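Local structure of predicted acyltransferase with acyl-CoA N-acyltransferase domain (Escherichia coli, 4RS2) at residues G54-G59 with Y72-P77. The protein binds coenzyme A, is probably a GNAT-family N-acyltransferase and, when overexpressed, suppresses silencing by small RNAs. Numbering follows the deposited sequence.
Sequences GFLTLG and YVAFSP
Leu-58 and Phe-75 form a hydrogen-bonded antiparallel pair at the mouth of a hairpin, where Thr-57 and Leu-58 together face Phe-75 in a classic beta bulge. The extra residue makes Phe-75 O a shared acceptor: Thr-57 N approaches it at 2.8 Å but strongly bent (126°), while Leu-58 N, straighter, stands 3.4 Å from that same Phe-75 O, and both bonds are weak. The firmer link runs the other way, from Phe-75 N to Leu-58 O at 2.8 Å. Leu-58 O also meets the edge of the Phe-75 ring, whose CD2 lies 4.1 Å from Leu-58 CB; both side chains continue onto helix 104-118 at Leu-116.

On the opposite face lie Tyr-72 and Ala-74, and the loop residue Leu-56 brings the end of its side chain to them. With CG anti to the backbone N (chi1 -158°), Leu-56 sends CD1 to within 3.7 Å of Ala-74 CB and points CD2 tip to tip at Tyr-72 OH, 3.5 Å away. That hydroxyl is hydrogen-bonded to Glu-22, and Arg-51 of helix 42-53 also packs on Leu-56 and Tyr-72. At the bulge itself, the side chains of Thr-57 and Pro-77 slide past each other in opposite directions, Thr-57 OG1 lying 3.4 Å from Pro-77 CD, and Pro-77 CG touches the Phe-55 ring at its edge, the two side chains crossing at about a right angle.

The bulge thus lies where the chain, having left helix 42-53 through the Schellman motif at Gly-54, enters the antiparallel hairpin of strands 58-63 and 69-80, part of the central mixed sheet with helices on both faces that is characteristic of the GNAT fold.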
ATOM      1  N   GLY A  54      13.433   2.576  -9.143  1.00 14.65           N
ATOM      2  CA  GLY A  54      13.067   3.912  -8.628  1.00 14.81           C
ATOM      3  C   GLY A  54      11.611   4.317  -8.684  1.00 14.90           C
ATOM      4  O   GLY A  54      11.268   5.500  -8.810  1.00 16.74           O
ATOM      5  N   PHE A  55      10.717   3.334  -8.591  1.00 13.09           N
ATOM      6  CA  PHE A  55       9.278   3.579  -8.609  1.00 12.46           C
ATOM      7  C   PHE A  55       8.573   3.161  -7.307  1.00 11.19           C
ATOM      8  O   PHE A  55       7.377   2.949  -7.267  1.00 11.24           O
ATOM      9  CB  PHE A  55       8.643   2.934  -9.826  1.00 12.38           C
ATOM     10  CG  PHE A  55       9.126   3.536 -11.094  1.00 13.37           C
ATOM     11  CD1 PHE A  55       8.660   4.763 -11.478  1.00 14.54           C
ATOM     12  CD2 PHE A  55      10.118   2.936 -11.835  1.00 14.76           C
ATOM     13  CE1 PHE A  55       9.097   5.350 -12.629  1.00 14.66           C
ATOM     14  CE2 PHE A  55      10.581   3.527 -12.984  1.00 15.58           C
ATOM     15  CZ  PHE A  55      10.072   4.739 -13.374  1.00 14.98           C
ATOM     16  N   LEU A  56       9.337   3.042  -6.235  1.00 12.48           N
ATOM     17  CA  LEU A  56       8.779   2.779  -4.917  1.00 13.92           C
ATOM     18  C   LEU A  56       8.778   4.141  -4.226  1.00 13.73           C
ATOM     19  O   LEU A  56       9.813   4.565  -3.734  1.00 16.55           O
ATOM     20  CB  LEU A  56       9.633   1.740  -4.170  1.00 17.00           C
ATOM     21  CG  LEU A  56       9.041   0.920  -3.029  1.00 20.17           C
ATOM     22  CD1 LEU A  56       7.817   0.137  -3.456  1.00 21.61           C
ATOM     23  CD2 LEU A  56      10.083  -0.042  -2.487  1.00 21.44           C
ATOM     24  N   THR A  57       7.631   4.824  -4.224  1.00 11.95           N
ATOM     25  CA  THR A  57       7.493   6.167  -3.660  1.00 12.12           C
ATOM     26  C   THR A  57       7.740   6.210  -2.174  1.00 11.28           C
ATOM     27  O   THR A  57       8.331   7.124  -1.655  1.00 11.54           O
ATOM     28  CB  THR A  57       6.061   6.679  -3.902  1.00 13.56           C
ATOM     29  OG1 THR A  57       5.765   6.655  -5.307  1.00 15.52           O
ATOM     30  CG2 THR A  57       5.857   8.061  -3.367  1.00 14.13           C
ATOM     31  N   LEU A  58       7.201   5.217  -1.480  1.00 10.14           N
ATOM     32  CA  LEU A  58       7.322   5.158  -0.038  1.00 10.44           C
ATOM     33  C   LEU A  58       7.034   3.718   0.379  1.00 10.35           C
ATOM     34  O   LEU A  58       6.164   3.084  -0.191  1.00 10.71           O
ATOM     35  CB  LEU A  58       6.337   6.119   0.649  1.00 11.25           C
ATOM     36  CG  LEU A  58       6.306   6.107   2.188  1.00 12.94           C
ATOM     37  CD1 LEU A  58       7.628   6.612   2.738  1.00 13.65           C
ATOM     38  CD2 LEU A  58       5.151   6.958   2.696  1.00 14.14           C
ATOM     39  N   GLY A  59       7.821   3.226   1.329  1.00 10.86           N
ATOM     40  CA  GLY A  59       7.614   1.926   1.939  1.00 10.62           C
ATOM     41  C   GLY A  59       7.759   2.105   3.437  1.00 11.16           C
ATOM     42  O   GLY A  59       8.608   2.866   3.884  1.00 11.55           O
ATOM     43  N   TYR A  72       4.554  -4.678   6.316  1.00  9.08           N
ATOM     44  CA  TYR A  72       4.997  -3.834   5.245  1.00  9.04           C
ATOM     45  C   TYR A  72       3.877  -3.243   4.466  1.00  8.76           C
ATOM     46  O   TYR A  72       2.852  -3.915   4.241  1.00  9.13           O
ATOM     47  CB  TYR A  72       5.854  -4.646   4.279  1.00  9.06           C
ATOM     48  CG  TYR A  72       6.541  -3.825   3.179  1.00  8.83           C
ATOM     49  CD1 TYR A  72       7.511  -2.903   3.464  1.00  9.30           C
ATOM     50  CD2 TYR A  72       6.230  -4.023   1.856  1.00  8.01           C
ATOM     51  CE1 TYR A  72       8.141  -2.186   2.460  1.00  9.53           C
ATOM     52  CE2 TYR A  72       6.887  -3.337   0.855  1.00  8.68           C
ATOM     53  CZ  TYR A  72       7.823  -2.410   1.152  1.00  9.30           C
ATOM     54  OH  TYR A  72       8.461  -1.715   0.110  1.00 10.96           O
ATOM     55  N   VAL A  73       4.067  -2.001   4.029  1.00  8.67           N
ATOM     56  CA  VAL A  73       3.150  -1.381   3.049  1.00  8.79           C
ATOM     57  C   VAL A  73       3.972  -0.513   2.124  1.00  8.90           C
ATOM     58  O   VAL A  73       4.973   0.085   2.553  1.00  9.47           O
ATOM     59  CB  VAL A  73       1.995  -0.577   3.668  1.00  8.86           C
ATOM     60  CG1 VAL A  73       2.520   0.635   4.452  1.00  9.59           C
ATOM     61  CG2 VAL A  73       0.979  -0.185   2.580  1.00  8.86           C
ATOM     62  N   ALA A  74       3.619  -0.535   0.832  1.00  9.00           N
ATOM     63  CA  ALA A  74       4.326   0.245  -0.160  1.00  9.46           C
ATOM     64  C   ALA A  74       3.367   1.037  -1.051  1.00  8.48           C
ATOM     65  O   ALA A  74       2.167   0.743  -1.194  1.00  7.99           O
ATOM     66  CB  ALA A  74       5.202  -0.642  -1.028  1.00 10.45           C
ATOM     67  N   PHE A  75       3.943   2.070  -1.647  1.00  7.91           N
ATOM     68  CA  PHE A  75       3.231   2.995  -2.500  1.00  8.32           C
ATOM     69  C   PHE A  75       4.098   3.265  -3.710  1.00  8.77           C
ATOM     70  O   PHE A  75       5.325   3.355  -3.580  1.00  9.97           O
ATOM     71  CB  PHE A  75       2.991   4.315  -1.755  1.00  8.75           C
ATOM     72  CG  PHE A  75       2.193   4.154  -0.493  1.00  8.25           C
ATOM     73  CD1 PHE A  75       0.804   4.212  -0.509  1.00  8.13           C
ATOM     74  CD2 PHE A  75       2.840   3.955   0.718  1.00  8.55           C
ATOM     75  CE1 PHE A  75       0.089   4.095   0.655  1.00  8.35           C
ATOM     76  CE2 PHE A  75       2.096   3.804   1.886  1.00  8.62           C
ATOM     77  CZ  PHE A  75       0.722   3.854   1.835  1.00  8.65           C
ATOM     78  N   SER A  76       3.459   3.435  -4.862  1.00  8.55           N
ATOM     79  CA  SER A  76       4.168   3.721  -6.113  1.00  9.08           C
ATOM     80  C   SER A  76       3.359   4.745  -6.892  1.00  9.37           C
ATOM     81  O   SER A  76       2.160   4.876  -6.626  1.00  9.59           O
ATOM     82  CB  SER A  76       4.359   2.425  -6.898  1.00  9.36           C
ATOM     83  OG  SER A  76       3.143   1.783  -7.103  1.00 10.46           O
ATOM     84  N   PRO A  77       3.979   5.464  -7.834  1.00 10.20           N
ATOM     85  CA  PRO A  77       3.238   6.536  -8.504  1.00 10.85           C
ATOM     86  C   PRO A  77       2.190   6.030  -9.459  1.00 10.27           C
ATOM     87  O   PRO A  77       2.385   5.004 -10.107  1.00 10.19           O
ATOM     88  CB  PRO A  77       4.309   7.295  -9.285  1.00 11.80           C
ATOM     89  CG  PRO A  77       5.386   6.289  -9.482  1.00 12.63           C
ATOM     90  CD  PRO A  77       5.333   5.295  -8.369  1.00 11.44           C
TER